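Local coordinates for protein agarase (Pseudoalteromonas fuliginea, PDB 6XJ9) that probably hydrolyses agarose chains, as a glycoside hydrolase of family GH50 from a marine bacterium, at residues A[46-51]-A[70-75]; A[63-68]-A[197-202]. All coordinates share one frame; numbering follows the deposited sequence.

In the fold
Both contacts lie in the N-terminal part of the chain that resembles a carbohydrate-binding module, and their centres are 10 Å apart. Their segments alternate along the chain. Both are partly buried. Contact 1 is a regular antiparallel strand pair, 46-48 with 70-75; Ile73 is buried on one face, while Gln46 is exposed on the other. Contact 2 joins the loop 63-68 to residues 197-202, where a carboxylate and a serine hydroxyl do much of the work of backbone pairing. Phe63, Ser65, Lys199 and Leu201 are buried there, Lys66 and Asp198 exposed. The contacts meet directly: Ala71 CB packs 3.8 Å from Phe63 CD1. Contact 2 also reaches distant residues, including Glu647 and Arg650.

Contact 1. Residues A[46-51]-A[70-75]; sequences QSNSAI and YASIVF
Gln46 and Val74 form a hydrogen-bonded antiparallel pair. Gln46 N donates to Val74 O at 2.8 Å. Val74 N returns a bond to Gln46 O at 2.7 Å, and it is nearly straight, with 170° at the hydrogen. Two residues on, Asn48 and Ser72 repeat the pattern. Asn48 N donates to Ser72 O and Ser72 N to Asn48 O, at 2.8 Å each. The backbone N and O of all four residues are thus satisfied across the pair. Between them, Ser47 and Ile73 make the non-hydrogen-bonded pair. There Ser47 CA sets a CA-H...O contact of 3.4 Å on Ser72 O. On its other edge strand 70-75 makes backbone hydrogen bonds, Ala71 with Val192 and Ile73 with Ile190 of strand 185-193.

Ser47 OG sits between its own N and carbonyl carbon (chi1 67°). From there it donates to Ala50 O at 2.8 Å and ties the strand to the chain beyond Ser49. On the face with Gln46 and Ser72, Asn48 ND2 lies 2.9 Å from Ser72 OG and 3.6 Å from Val74 CG2. The other face carries Ile73, which packs on Val52 and Val61. With 45-48 on one edge and 185-193 on the other, strand 70-75 is an inner antiparallel strand, consistent with the beta-sandwich common in carbohydrate-binding modules.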
loop_
_atom_site.group_PDB
_atom_site.type_symbol
_atom_site.label_atom_id
_atom_site.label_comp_id
_atom_site.label_asym_id
_atom_site.label_seq_id
_atom_site.Cartn_x
_atom_site.Cartn_y
_atom_site.Cartn_z
ATOM N N GLN A 46 25.642 -22.730 -13.513
ATOM C CA GLN A 46 24.687 -23.458 -14.328
ATOM C C GLN A 46 23.286 -22.970 -13.956
ATOM O O GLN A 46 23.063 -22.503 -12.838
ATOM C CB GLN A 46 24.874 -24.970 -14.157
ATOM C CG GLN A 46 24.554 -25.497 -12.760
ATOM C CD GLN A 46 25.731 -25.794 -11.852
ATOM O OE1 GLN A 46 26.622 -24.966 -11.622
ATOM N NE2 GLN A 46 25.717 -26.990 -11.285
ATOM N N SER A 47 22.358 -23.054 -14.913
ATOM C CA SER A 47 20.994 -22.607 -14.680
ATOM C C SER A 47 20.015 -23.770 -14.823
ATOM O O SER A 47 20.341 -24.800 -15.412
ATOM C CB SER A 47 20.641 -21.450 -15.569
ATOM O OG SER A 47 20.602 -21.853 -16.927
ATOM N N ASN A 48 18.817 -23.591 -14.251
ATOM C CA ASN A 48 17.784 -24.607 -14.208
ATOM C C ASN A 48 16.449 -23.887 -14.356
ATOM O O ASN A 48 16.050 -23.145 -13.454
ATOM C CB ASN A 48 17.827 -25.404 -12.896
ATOM C CG ASN A 48 19.173 -26.036 -12.592
ATOM O OD1 ASN A 48 19.362 -27.234 -12.798
ATOM N ND2 ASN A 48 20.117 -25.245 -12.100
ATOM N N SER A 49 15.798 -24.062 -15.517
ATOM C CA SER A 49 14.584 -23.330 -15.844
ATOM C C SER A 49 14.815 -21.828 -15.660
ATOM O O SER A 49 13.957 -21.116 -15.128
ATOM C CB SER A 49 13.426 -23.808 -14.998
ATOM O OG SER A 49 13.228 -25.204 -15.156
ATOM N N ALA A 50 15.993 -21.356 -16.076
ATOM C CA ALA A 50 16.353 -19.954 -15.923
ATOM C C ALA A 50 17.305 -19.554 -17.045
ATOM O O ALA A 50 18.281 -20.249 -17.309
ATOM C CB ALA A 50 16.967 -19.712 -14.561
ATOM N N ILE A 51 16.999 -18.433 -17.703
ATOM C CA ILE A 51 17.855 -17.896 -18.744
ATOM C C ILE A 51 18.759 -16.839 -18.116
ATOM O O ILE A 51 18.265 -15.853 -17.571
ATOM C CB ILE A 51 17.006 -17.328 -19.900
ATOM C CG1 ILE A 51 16.090 -18.402 -20.495
ATOM C CG2 ILE A 51 17.899 -16.703 -20.966
ATOM C CD1 ILE A 51 15.106 -17.879 -21.513
ATOM N N TYR A 70 10.321 -25.051 -9.716
ATOM C CA TYR A 70 11.679 -24.812 -9.261
ATOM C C TYR A 70 12.496 -24.245 -10.422
ATOM O O TYR A 70 12.549 -24.849 -11.489
ATOM C CB TYR A 70 12.322 -26.094 -8.713
ATOM C CG TYR A 70 13.745 -25.908 -8.241
ATOM C CD1 TYR A 70 14.010 -25.525 -6.936
ATOM C CD2 TYR A 70 14.820 -26.078 -9.105
ATOM C CE1 TYR A 70 15.307 -25.318 -6.492
ATOM C CE2 TYR A 70 16.128 -25.877 -8.678
ATOM C CZ TYR A 70 16.368 -25.498 -7.364
ATOM O OH TYR A 70 17.643 -25.321 -6.920
ATOM N N ALA A 71 13.097 -23.069 -10.211
ATOM C CA ALA A 71 14.059 -22.482 -11.134
ATOM C C ALA A 71 15.266 -22.003 -10.331
ATOM O O ALA A 71 15.116 -21.646 -9.163
ATOM C CB ALA A 71 13.430 -21.341 -11.890
ATOM N N SER A 72 16.457 -22.001 -10.946
ATOM C CA SER A 72 17.645 -21.667 -10.176
ATOM C C SER A 72 18.830 -21.249 -11.049
ATOM O O SER A 72 18.921 -21.592 -12.227
ATOM C CB SER A 72 18.030 -22.806 -9.267
ATOM O OG SER A 72 18.658 -23.847 -10.004
ATOM N N ILE A 73 19.751 -20.510 -10.423
ATOM C CA ILE A 73 21.113 -20.370 -10.907
ATOM C C ILE A 73 22.019 -20.957 -9.831
ATOM O O ILE A 73 21.841 -20.679 -8.641
ATOM C CB ILE A 73 21.445 -18.898 -11.233
ATOM C CG1 ILE A 73 22.920 -18.708 -11.607
ATOM C CG2 ILE A 73 21.021 -17.978 -10.094
ATOM C CD1 ILE A 73 23.190 -17.479 -12.436
ATOM N N VAL A 74 22.944 -21.818 -10.259
ATOM C CA VAL A 74 23.818 -22.526 -9.336
ATOM C C VAL A 74 25.254 -22.131 -9.658
ATOM O O VAL A 74 25.710 -22.325 -10.780
ATOM C CB VAL A 74 23.623 -24.055 -9.425
ATOM C CG1 VAL A 74 24.547 -24.800 -8.474
ATOM C CG2 VAL A 74 22.176 -24.469 -9.192
ATOM N N PHE A 75 25.932 -21.532 -8.676
ATOM C CA PHE A 75 27.349 -21.229 -8.785
ATOM C C PHE A 75 28.136 -22.379 -8.164
ATOM O O PHE A 75 27.945 -22.698 -6.992
ATOM C CB PHE A 75 27.668 -19.906 -8.086
ATOM C CG PHE A 75 26.865 -18.729 -8.584
ATOM C CD1 PHE A 75 27.293 -17.987 -9.672
ATOM C CD2 PHE A 75 25.689 -18.356 -7.953
ATOM C CE1 PHE A 75 26.566 -16.891 -10.115
ATOM C CE2 PHE A 75 24.958 -17.269 -8.405
ATOM C CZ PHE A 75 25.398 -16.531 -9.478
#

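Contact 2. Residues A[63-68]-A[197-202]; sequences FQSKKN and HDKELA
The loop 63-68, between strands 58-63 and 70-75, is tied by Phe63, Ser65 and Lys66 to residues 197-201. It leaves strand 58-63 through an inverse gamma turn centred on Gln64. Phe63 N donates to Lys199 O at 3.0 Å, a bent bond with 132° at the hydrogen. Past this point side chains take over. Ser65 OG donates to His197 O at 2.8 Å, on a lone pair in the carbonyl plane. The same hydroxyl oxygen accepts a weak bond from Lys199 N. Its place between the backbone N and carbonyl carbon of Ser65 (chi1 46°) turns it to both partners. With an alanine here both bonds go, which would probably leave Lys199 N without this acceptor and the loop less firmly tied to His197, whose carbonyl would keep Thr195.

In this antiparallel part of the CBM-like domain, the Asp198 carboxylate holds the helical bend at 65-67. Its OD1 accepts Lys66 N at 2.9 Å, on the anti side and 31° out of the carboxylate plane. A water donates to Asp198 OD1 at 2.6 Å and accepts from Lys67 N, so one oxygen holds two successive loop amides, the second through water. The Phe63 ring turns its edge to Lys199 O and Leu201, and CE2 meets Leu201 CB at 3.7 Å. Lys199 NZ leads away to a salt bridge with Glu647, while His197 NE2 is hydrogen-bonded to Asp698.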
loop_
_atom_site.group_PDB
_atom_site.type_symbol
_atom_site.label_atom_id
_atom_site.label_comp_id
_atom_site.label_asym_id
_atom_site.label_seq_id
_atom_site.Cartn_x
_atom_site.Cartn_y
_atom_site.Cartn_z
ATOM N N PHE A 63 14.040 -16.212 -14.342
ATOM C CA PHE A 63 13.563 -17.480 -13.817
ATOM C C PHE A 63 12.249 -17.825 -14.507
ATOM O O PHE A 63 11.332 -17.016 -14.534
ATOM C CB PHE A 63 13.313 -17.393 -12.305
ATOM C CG PHE A 63 14.524 -17.109 -11.448
ATOM C CD1 PHE A 63 15.356 -18.141 -11.031
ATOM C CD2 PHE A 63 14.815 -15.815 -11.038
ATOM C CE1 PHE A 63 16.468 -17.878 -10.237
ATOM C CE2 PHE A 63 15.923 -15.552 -10.247
ATOM C CZ PHE A 63 16.746 -16.585 -9.843
ATOM N N GLN A 64 12.171 -19.029 -15.077
ATOM C CA GLN A 64 10.973 -19.419 -15.802
ATOM C C GLN A 64 10.021 -20.072 -14.801
ATOM O O GLN A 64 9.637 -21.229 -14.955
ATOM C CB GLN A 64 11.335 -20.312 -16.994
ATOM C CG GLN A 64 12.322 -19.668 -17.966
ATOM C CD GLN A 64 12.779 -20.625 -19.042
ATOM O OE1 GLN A 64 13.139 -21.773 -18.782
ATOM N NE2 GLN A 64 12.768 -20.151 -20.279
ATOM N N SER A 65 9.638 -19.287 -13.785
ATOM C CA SER A 65 8.998 -19.779 -12.578
ATOM C C SER A 65 7.482 -19.889 -12.740
ATOM O O SER A 65 6.824 -20.523 -11.916
ATOM C CB SER A 65 9.387 -18.933 -11.381
ATOM O OG SER A 65 9.296 -17.551 -11.692
ATOM N N LYS A 66 6.931 -19.289 -13.801
ATOM C CA LYS A 66 5.524 -19.484 -14.117
ATOM C C LYS A 66 5.267 -20.946 -14.474
ATOM O O LYS A 66 4.300 -21.534 -14.002
ATOM C CB LYS A 66 5.045 -18.573 -15.252
ATOM C CG LYS A 66 3.532 -18.538 -15.466
ATOM C CD LYS A 66 3.110 -17.528 -16.510
ATOM C CE LYS A 66 1.635 -17.176 -16.491
ATOM N NZ LYS A 66 0.791 -18.307 -16.942
ATOM N N LYS A 67 6.125 -21.513 -15.324
ATOM C CA LYS A 67 5.921 -22.842 -15.882
ATOM C C LYS A 67 6.615 -23.896 -15.016
ATOM O O LYS A 67 6.244 -25.066 -15.038
ATOM C CB LYS A 67 6.411 -22.867 -17.340
ATOM C CG LYS A 67 6.497 -24.243 -18.000
ATOM C CD LYS A 67 5.156 -24.939 -18.270
ATOM C CE LYS A 67 5.280 -26.050 -19.297
ATOM N NZ LYS A 67 4.021 -26.820 -19.466
ATOM N N ASN A 68 7.624 -23.477 -14.246
ATOM C CA ASN A 68 8.456 -24.425 -13.525
ATOM C C ASN A 68 8.477 -24.035 -12.053
ATOM O O ASN A 68 8.809 -22.897 -11.732
ATOM C CB ASN A 68 9.878 -24.448 -14.087
ATOM C CG ASN A 68 9.917 -24.686 -15.581
ATOM O OD1 ASN A 68 9.862 -25.827 -16.029
ATOM N ND2 ASN A 68 9.988 -23.620 -16.357
ATOM N N HIS A 197 4.115 -16.397 -10.827
ATOM C CA HIS A 197 4.659 -15.517 -11.855
ATOM C C HIS A 197 6.120 -15.855 -12.153
ATOM O O HIS A 197 6.837 -16.353 -11.282
ATOM C CB HIS A 197 4.585 -14.045 -11.403
ATOM C CG HIS A 197 3.221 -13.575 -11.019
ATOM N ND1 HIS A 197 2.131 -13.727 -11.843
ATOM C CD2 HIS A 197 2.770 -12.952 -9.907
ATOM C CE1 HIS A 197 1.058 -13.224 -11.261
ATOM N NE2 HIS A 197 1.425 -12.742 -10.066
ATOM N N ASP A 198 6.547 -15.548 -13.386
ATOM C CA ASP A 198 7.961 -15.433 -13.726
ATOM C C ASP A 198 8.589 -14.335 -12.863
ATOM O O ASP A 198 7.982 -13.284 -12.640
ATOM C CB ASP A 198 8.188 -15.107 -15.215
ATOM C CG ASP A 198 7.952 -16.256 -16.185
ATOM O OD1 ASP A 198 8.047 -17.433 -15.771
ATOM O OD2 ASP A 198 7.683 -15.969 -17.360
ATOM N N LYS A 199 9.805 -14.604 -12.359
ATOM C CA LYS A 199 10.552 -13.652 -11.553
ATOM C C LYS A 199 11.884 -13.376 -12.246
ATOM O O LYS A 199 12.309 -14.161 -13.091
ATOM C CB LYS A 199 10.773 -14.194 -10.138
ATOM C CG LYS A 199 9.529 -14.763 -9.462
ATOM C CD LYS A 199 8.387 -13.777 -9.398
ATOM C CE LYS A 199 8.246 -13.112 -8.052
ATOM N NZ LYS A 199 7.626 -13.987 -7.029
ATOM N N GLU A 200 12.506 -12.244 -11.893
ATOM C CA GLU A 200 13.774 -11.837 -12.477
ATOM C C GLU A 200 14.727 -11.376 -11.379
ATOM O O GLU A 200 14.305 -10.950 -10.301
ATOM C CB GLU A 200 13.580 -10.650 -13.411
ATOM C CG GLU A 200 12.964 -11.006 -14.752
ATOM C CD GLU A 200 12.994 -9.830 -15.715
ATOM O OE1 GLU A 200 11.970 -9.576 -16.370
ATOM O OE2 GLU A 200 14.043 -9.167 -15.800
ATOM N N LEU A 201 16.023 -11.416 -11.689
ATOM C CA LEU A 201 17.022 -11.001 -10.723
ATOM C C LEU A 201 18.266 -10.545 -11.473
ATOM O O LEU A 201 18.657 -11.155 -12.472
ATOM C CB LEU A 201 17.319 -12.183 -9.797
ATOM C CG LEU A 201 18.222 -11.898 -8.599
ATOM C CD1 LEU A 201 17.487 -11.102 -7.528
ATOM C CD2 LEU A 201 18.747 -13.199 -8.028
ATOM N N ALA A 202 18.856 -9.450 -10.983
ATOM C CA ALA A 202 20.118 -8.948 -11.507
ATOM C C ALA A 202 21.197 -9.092 -10.436
ATOM O O ALA A 202 21.040 -8.612 -9.320
ATOM C CB ALA A 202 19.950 -7.511 -11.957
HETATM O O HOH W 1 7.598 -19.694 -17.026
#